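Local coordinates for Alpha/beta hydrolase (Streptomyces albidoflavus, PDB 6KSU), which probably catalyses the macrolactamization of non-ribosomal peptides with heterochiral coupling, as a cyclase related to penicillin-binding proteins and beta-lactamases, at residues D287-L290 / A291-C295; S190-W194 / W195-D199; A90-V93 / M94-V97. All coordinates share one frame; numbering follows the deposited sequence.

Overall arrangement
Helix 85-98, which carries interaction 3, lies in contact with both other sites. Interaction 1, nearly all of the short helix 286-293 and the two residues after it, packs on it through methionines: Ala291 CB is 3.6 Å from Met94 CE, and Met292 CE is 3.7 Å from Ala90 CB. Interaction 2, the loop 190-193 and the start of helix 194-206, meets it through Ser190 CB, 3.3 Å from Phe96 CE1, and through Met198 N, 3.5 Å from Leu92 CD2. Interactions 1 and 2 do not touch; their centres are about 23 Å apart and their nearest atoms about 10 Å. Helix 85-98 begins at a probable SxxK motif (Ser83, Lys86), as in serine beta-lactamases and penicillin-binding proteins, and Ala90 lies near it.

Interaction 1 of 3, residues D287-L290 / A291-C295; sequences DAVL and AMRTC
Leu290 and Thr294 meet one turn apart at the C-terminal end of helix 286-293, a local helix-end contact in the helical part of the beta-lactamase-like fold. The Leu290 carbonyl is its focus. Thr294 OG1 donates to Leu290 O across a short 2.5 Å, arriving from above the carbonyl plane, 44° out of it. With chi1 at -57°, OG1 sits beside Thr294's own backbone N and folds back over the preceding turn; it also lies 3.8 Å from Leu290 CG. The amides of Arg293 and Thr294 add weak, bent bonds to the same oxygen, and Thr294 is the first residue to leave helical geometry. Farther back the ladder is regular: Met292 N reaches Ala288 O over 2.9 Å in an almost straight bond, and Ala291 N reaches Asp287 O over 3.0 Å. On another side of the helix Arg293 doubles back. Its chain runs out with CG opposite the backbone N, then bends at chi3 (70°), which brings NH1 to 3.3 Å from Val289 CG1 and leaves Val289 O over one face of the guanidinium. NH1 also makes a weak hydrogen bond to His271 O. Ala288, Ala291 and Met292 pack on helix 85-98, while Met292 joins Leu310 through the backbone. A side-chain hydroxyl bonding to the carbonyl four residues earlier, as Thr294 does here, is a familiar feature of serine and threonine near helix ends.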
loop_
_atom_site.group_PDB
_atom_site.type_symbol
_atom_site.label_atom_id
_atom_site.label_comp_id
_atom_site.label_asym_id
_atom_site.label_seq_id
_atom_site.Cartn_x
_atom_site.Cartn_y
_atom_site.Cartn_z
ATOM N N ASP A 287 8.517 3.363 20.952
ATOM C CA ASP A 287 8.702 4.650 20.286
ATOM C C ASP A 287 8.625 4.498 18.769
ATOM O O ASP A 287 8.047 5.343 18.082
ATOM C CB ASP A 287 10.023 5.286 20.706
ATOM C CG ASP A 287 10.016 5.738 22.160
ATOM O OD1 ASP A 287 9.373 5.070 22.996
ATOM O OD2 ASP A 287 10.647 6.770 22.476
ATOM N N ALA A 288 9.175 3.408 18.231
ATOM C CA ALA A 288 9.065 3.178 16.793
ATOM C C ALA A 288 7.613 2.935 16.378
ATOM O O ALA A 288 7.139 3.501 15.386
ATOM C CB ALA A 288 9.957 2.006 16.390
ATOM N N VAL A 289 6.893 2.112 17.142
ATOM C CA VAL A 289 5.473 1.871 16.889
ATOM C C VAL A 289 4.713 3.189 16.784
ATOM O O VAL A 289 3.880 3.384 15.883
ATOM C CB VAL A 289 4.888 0.977 18.000
ATOM C CG1 VAL A 289 3.403 1.118 18.068
ATOM C CG2 VAL A 289 5.236 -0.452 17.749
ATOM N N LEU A 290 4.970 4.099 17.726
ATOM C CA LEU A 290 4.263 5.375 17.740
ATOM C C LEU A 290 4.652 6.228 16.542
ATOM O O LEU A 290 3.802 6.901 15.947
ATOM C CB LEU A 290 4.538 6.119 19.048
ATOM C CG LEU A 290 3.861 7.488 19.160
ATOM C CD1 LEU A 290 2.342 7.374 19.094
ATOM C CD2 LEU A 290 4.311 8.233 20.418
ATOM N N ALA A 291 5.921 6.172 16.145
ATOM C CA ALA A 291 6.372 6.905 14.964
ATOM C C ALA A 291 5.704 6.398 13.677
ATOM O O ALA A 291 5.239 7.200 12.848
ATOM C CB ALA A 291 7.889 6.807 14.867
ATOM N N MET A 292 5.652 5.067 13.490
ATOM C CA MET A 292 4.984 4.488 12.319
ATOM C C MET A 292 3.538 4.938 12.217
ATOM O O MET A 292 3.012 5.109 11.107
ATOM C CB MET A 292 5.051 2.963 12.382
ATOM C CG MET A 292 6.462 2.485 12.268
ATOM S SD MET A 292 6.604 0.735 11.986
ATOM C CE MET A 292 5.607 0.568 10.485
ATOM N N ARG A 293 2.901 5.138 13.368
ATOM C CA ARG A 293 1.518 5.561 13.497
ATOM C C ARG A 293 1.336 7.078 13.396
ATOM O O ARG A 293 0.227 7.538 13.108
ATOM C CB ARG A 293 0.999 5.080 14.856
ATOM C CG ARG A 293 -0.472 5.125 15.032
ATOM C CD ARG A 293 -0.936 4.107 16.054
ATOM N NE ARG A 293 -0.589 4.359 17.457
ATOM C CZ ARG A 293 -0.048 3.453 18.274
ATOM N NH1 ARG A 293 0.260 2.238 17.837
ATOM N NH2 ARG A 293 0.205 3.768 19.531
ATOM N N THR A 294 2.372 7.870 13.659
ATOM C CA THR A 294 2.202 9.324 13.727
ATOM C C THR A 294 2.216 9.924 12.320
ATOM O O THR A 294 3.228 9.855 11.616
ATOM C CB THR A 294 3.281 9.964 14.599
ATOM O OG1 THR A 294 3.236 9.376 15.898
ATOM C CG2 THR A 294 3.053 11.479 14.730
ATOM N N CYS A 295 1.096 10.505 11.910
ATOM C CA CYS A 295 0.974 10.975 10.541
ATOM C C CYS A 295 1.764 12.266 10.322
ATOM O O CYS A 295 1.977 13.064 11.241
ATOM C CB CYS A 295 -0.493 11.184 10.177
ATOM S SG CYS A 295 -1.423 9.607 10.132
#

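Interaction 2 of 3, residues S190-W194 / W195-D199; sequences SGMDW and WTAMD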
loop_
_atom_site.group_PDB
_atom_site.type_symbol
_atom_site.label_atom_id
_atom_site.label_comp_id
_atom_site.label_asym_id
_atom_site.label_seq_id
_atom_site.Cartn_x
_atom_site.Cartn_y
_atom_site.Cartn_z
ATOM N N SER A 190 22.609 -1.989 7.353
ATOM C CA SER A 190 23.158 -3.313 7.594
ATOM C C SER A 190 24.221 -3.544 6.527
ATOM O O SER A 190 24.541 -2.663 5.729
ATOM C CB SER A 190 22.062 -4.367 7.548
ATOM O OG SER A 190 21.605 -4.569 6.214
ATOM N N GLY A 191 24.777 -4.737 6.475
ATOM C CA GLY A 191 25.585 -5.046 5.318
ATOM C C GLY A 191 24.933 -6.143 4.512
ATOM O O GLY A 191 25.599 -6.826 3.733
ATOM N N MET A 192 23.629 -6.334 4.690
ATOM C CA MET A 192 22.922 -7.402 3.997
ATOM C C MET A 192 21.914 -6.850 3.002
ATOM O O MET A 192 21.333 -5.777 3.198
ATOM C CB MET A 192 22.185 -8.324 4.971
ATOM C CG MET A 192 22.894 -8.592 6.249
ATOM S SD MET A 192 21.679 -9.202 7.416
ATOM C CE MET A 192 21.347 -7.725 8.349
ATOM N N ASP A 193 21.683 -7.625 1.943
ATOM C CA ASP A 193 20.633 -7.298 0.991
ATOM C C ASP A 193 19.262 -7.308 1.676
ATOM O O ASP A 193 19.084 -7.859 2.775
ATOM C CB ASP A 193 20.663 -8.278 -0.175
ATOM C CG ASP A 193 20.256 -9.686 0.234
ATOM O OD1 ASP A 193 19.037 -9.938 0.366
ATOM O OD2 ASP A 193 21.148 -10.547 0.420
ATOM N N TRP A 194 18.283 -6.686 1.010
ATOM C CA TRP A 194 16.963 -6.522 1.620
ATOM C C TRP A 194 16.337 -7.863 2.003
ATOM O O TRP A 194 15.744 -7.982 3.077
ATOM C CB TRP A 194 16.020 -5.751 0.682
ATOM C CG TRP A 194 14.602 -5.754 1.176
ATOM C CD1 TRP A 194 14.055 -4.902 2.087
ATOM C CD2 TRP A 194 13.549 -6.668 0.797
ATOM N NE1 TRP A 194 12.718 -5.215 2.296
ATOM C CE2 TRP A 194 12.389 -6.292 1.516
ATOM C CE3 TRP A 194 13.474 -7.749 -0.094
ATOM C CZ2 TRP A 194 11.183 -6.970 1.394
ATOM C CZ3 TRP A 194 12.279 -8.428 -0.215
ATOM C CH2 TRP A 194 11.138 -8.029 0.517
ATOM N N TRP A 195 16.439 -8.874 1.133
ATOM C CA TRP A 195 15.890 -10.197 1.456
ATOM C C TRP A 195 16.516 -10.762 2.729
ATOM O O TRP A 195 15.806 -11.157 3.668
ATOM C CB TRP A 195 16.120 -11.175 0.303
ATOM C CG TRP A 195 15.313 -10.940 -0.935
ATOM C CD1 TRP A 195 14.197 -11.620 -1.323
ATOM C CD2 TRP A 195 15.590 -9.993 -1.980
ATOM N NE1 TRP A 195 13.746 -11.141 -2.530
ATOM C CE2 TRP A 195 14.581 -10.143 -2.956
ATOM C CE3 TRP A 195 16.580 -9.026 -2.177
ATOM C CZ2 TRP A 195 14.544 -9.376 -4.116
ATOM C CZ3 TRP A 195 16.537 -8.254 -3.334
ATOM C CH2 TRP A 195 15.522 -8.433 -4.285
ATOM N N THR A 196 17.851 -10.826 2.768
ATOM C CA THR A 196 18.531 -11.415 3.912
ATOM C C THR A 196 18.175 -10.669 5.190
ATOM O O THR A 196 17.889 -11.286 6.220
ATOM C CB THR A 196 20.043 -11.412 3.682
ATOM O OG1 THR A 196 20.341 -12.130 2.479
ATOM C CG2 THR A 196 20.780 -12.051 4.848
ATOM N N ALA A 197 18.157 -9.341 5.131
ATOM C CA ALA A 197 17.862 -8.547 6.316
ATOM C C ALA A 197 16.405 -8.699 6.733
ATOM O O ALA A 197 16.109 -8.844 7.927
ATOM C CB ALA A 197 18.203 -7.079 6.046
ATOM N N MET A 198 15.475 -8.660 5.765
ATOM C CA MET A 198 14.071 -8.903 6.080
ATOM C C MET A 198 13.894 -10.251 6.779
ATOM O O MET A 198 13.209 -10.358 7.806
ATOM C CB MET A 198 13.240 -8.834 4.790
ATOM C CG MET A 198 11.761 -9.084 4.944
ATOM S SD MET A 198 10.928 -7.969 6.099
ATOM C CE MET A 198 10.774 -6.450 5.166
ATOM N N ASP A 199 14.519 -11.294 6.239
ATOM C CA ASP A 199 14.430 -12.612 6.864
ATOM C C ASP A 199 15.029 -12.591 8.273
ATOM O O ASP A 199 14.321 -12.766 9.270
ATOM C CB ASP A 199 15.121 -13.651 5.971
ATOM C CG ASP A 199 14.939 -15.097 6.471
ATOM O OD1 ASP A 199 14.260 -15.322 7.500
ATOM O OD2 ASP A 199 15.480 -16.012 5.824
#
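Asp193 N-caps helix 194-206 and binds Thr196 twice through its carboxylate, just after an ST turn in which Ser190 OG accepts from Met192 N. The polar contacts centre on Asp193. Asp193 CG lies between its own backbone N and carbonyl carbon (chi1 68°), and this turns the carboxylate back over the first turn. OD1 accepts from Thr196 N at 2.8 Å, met from above the carboxylate plane, while OD2 takes Thr196 OG1 at 2.7 Å on its syn side. Ala197 N then continues the helix with a nearly straight bond to Asp193 O. Thr196 OG1 has a further weak partner in Arg217, and Ser190 OG also bonds to Ile186 O at the preceding helix. The aromatic contact joins neighbouring residues: the edge of Trp194 stands on the face of Trp195 in a T-shaped pair, planes at 77° and centroids 4.9 Å apart. Both indole nitrogens are bonded, Trp194 NE1 to Thr89 OG1 and Trp195 NE1 to His214 O, which helps fix how each ring is turned. Apolar packing completes the turn. Met192 lays its sulfur against Thr196 CG2 and its CE methyl 4.0 Å from Ala197 CB, while Met198 runs alongside Trp194 in the same direction. Bent at chi2 and chi3, Met198 carries its CE methyl to 3.7 Å from Trp194 NE1 and 3.8 Å from Trp194 CZ2.

Interaction 3 of 3, residues A90-V93 / M94-V97; sequences AELV and MQFV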
loop_
_atom_site.group_PDB
_atom_site.type_symbol
_atom_site.label_atom_id
_atom_site.label_comp_id
_atom_site.label_asym_id
_atom_site.label_seq_id
_atom_site.Cartn_x
_atom_site.Cartn_y
_atom_site.Cartn_z
ATOM N N ALA A 90 8.968 -0.990 6.321
ATOM C CA ALA A 90 9.003 0.092 7.298
ATOM C C ALA A 90 9.397 -0.441 8.658
ATOM O O ALA A 90 10.198 0.176 9.373
ATOM C CB ALA A 90 7.650 0.783 7.392
ATOM N N GLU A 91 8.844 -1.596 9.026
ATOM C CA GLU A 91 9.184 -2.199 10.298
ATOM C C GLU A 91 10.668 -2.551 10.351
ATOM O O GLU A 91 11.334 -2.337 11.371
ATOM C CB GLU A 91 8.295 -3.418 10.509
ATOM C CG GLU A 91 6.889 -3.081 11.079
ATOM C CD GLU A 91 6.204 -4.343 11.638
ATOM O OE1 GLU A 91 6.538 -5.439 11.153
ATOM O OE2 GLU A 91 5.373 -4.254 12.565
ATOM N N LEU A 92 11.199 -3.066 9.247
ATOM C CA LEU A 92 12.611 -3.381 9.154
ATOM C C LEU A 92 13.456 -2.121 9.298
ATOM O O LEU A 92 14.420 -2.089 10.074
ATOM C CB LEU A 92 12.865 -4.071 7.821
ATOM C CG LEU A 92 14.287 -4.541 7.577
ATOM C CD1 LEU A 92 14.735 -5.373 8.755
ATOM C CD2 LEU A 92 14.334 -5.347 6.281
ATOM N N VAL A 93 13.087 -1.057 8.572
ATOM C CA VAL A 93 13.825 0.203 8.652
ATOM C C VAL A 93 13.796 0.744 10.077
ATOM O O VAL A 93 14.813 1.226 10.604
ATOM C CB VAL A 93 13.246 1.230 7.644
ATOM C CG1 VAL A 93 13.828 2.602 7.885
ATOM C CG2 VAL A 93 13.502 0.807 6.229
ATOM N N MET A 94 12.629 0.669 10.726
ATOM C CA MET A 94 12.526 1.207 12.075
ATOM C C MET A 94 13.389 0.431 13.066
ATOM O O MET A 94 13.855 1.017 14.048
ATOM C CB MET A 94 11.072 1.224 12.540
ATOM C CG MET A 94 10.191 2.222 11.822
ATOM S SD MET A 94 10.828 3.933 11.766
ATOM C CE MET A 94 10.259 4.521 13.346
ATOM N N GLN A 95 13.602 -0.877 12.845
ATOM C CA GLN A 95 14.519 -1.628 13.707
ATOM C C GLN A 95 15.915 -1.024 13.697
ATOM O O GLN A 95 16.553 -0.895 14.753
ATOM C CB GLN A 95 14.614 -3.080 13.261
ATOM C CG GLN A 95 13.628 -4.021 13.854
ATOM C CD GLN A 95 13.916 -5.425 13.383
ATOM O OE1 GLN A 95 14.713 -5.619 12.463
ATOM N NE2 GLN A 95 13.304 -6.413 14.022
ATOM N N PHE A 96 16.423 -0.684 12.502
ATOM C CA PHE A 96 17.783 -0.163 12.395
ATOM C C PHE A 96 17.897 1.199 13.054
ATOM O O PHE A 96 18.926 1.519 13.654
ATOM C CB PHE A 96 18.205 -0.112 10.923
ATOM C CG PHE A 96 18.593 -1.437 10.380
ATOM C CD1 PHE A 96 19.897 -1.898 10.500
ATOM C CD2 PHE A 96 17.637 -2.271 9.815
ATOM C CE1 PHE A 96 20.248 -3.152 10.038
ATOM C CE2 PHE A 96 17.980 -3.531 9.351
ATOM C CZ PHE A 96 19.285 -3.971 9.457
ATOM N N VAL A 97 16.834 1.990 12.974
ATOM C CA VAL A 97 16.793 3.278 13.649
ATOM C C VAL A 97 16.944 3.081 15.151
ATOM O O VAL A 97 17.753 3.742 15.805
ATOM C CB VAL A 97 15.487 4.005 13.285
ATOM C CG1 VAL A 97 15.202 5.183 14.220
ATOM C CG2 VAL A 97 15.522 4.416 11.810
#
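Phe96 lies beside Leu92, one turn earlier on helix 85-98. Its CB lies 3.7 Å from Val93 O. From there chi1 (-78°) places CG beside the backbone N, and the CD2-CE2 edge of the ring faces the preceding turn. CD2 comes to 3.2 Å from Leu92 O, which sits at the ring edge near its plane; the same oxygen takes a weak bond from Phe96 N. One atom farther out, CE2 meets Leu92 CD1 at 3.8 Å, the two side chains lying side by side and pointing the same way. Leu92 CD1 is also 3.7 Å from Gln95 OE1, while Gln95 NE2 bonds to Cys201 O on helix 194-206. On the far edge of the Phe96 ring, CE1 packs on Ser190. The backbone beneath is held by bonds from Met94 N to Ala90 O, 2.8 Å, and from Val97 N to Val93 O, 3.2 Å. Buried Glu91 is joined through OE2 to His271 NE2 by a hydrogen bond. Three other helices pack against this one: Leu92 and Gln95 meet helix 194-206, Ala90 and Met94 helix 286-293, and Val93 helix 128-132.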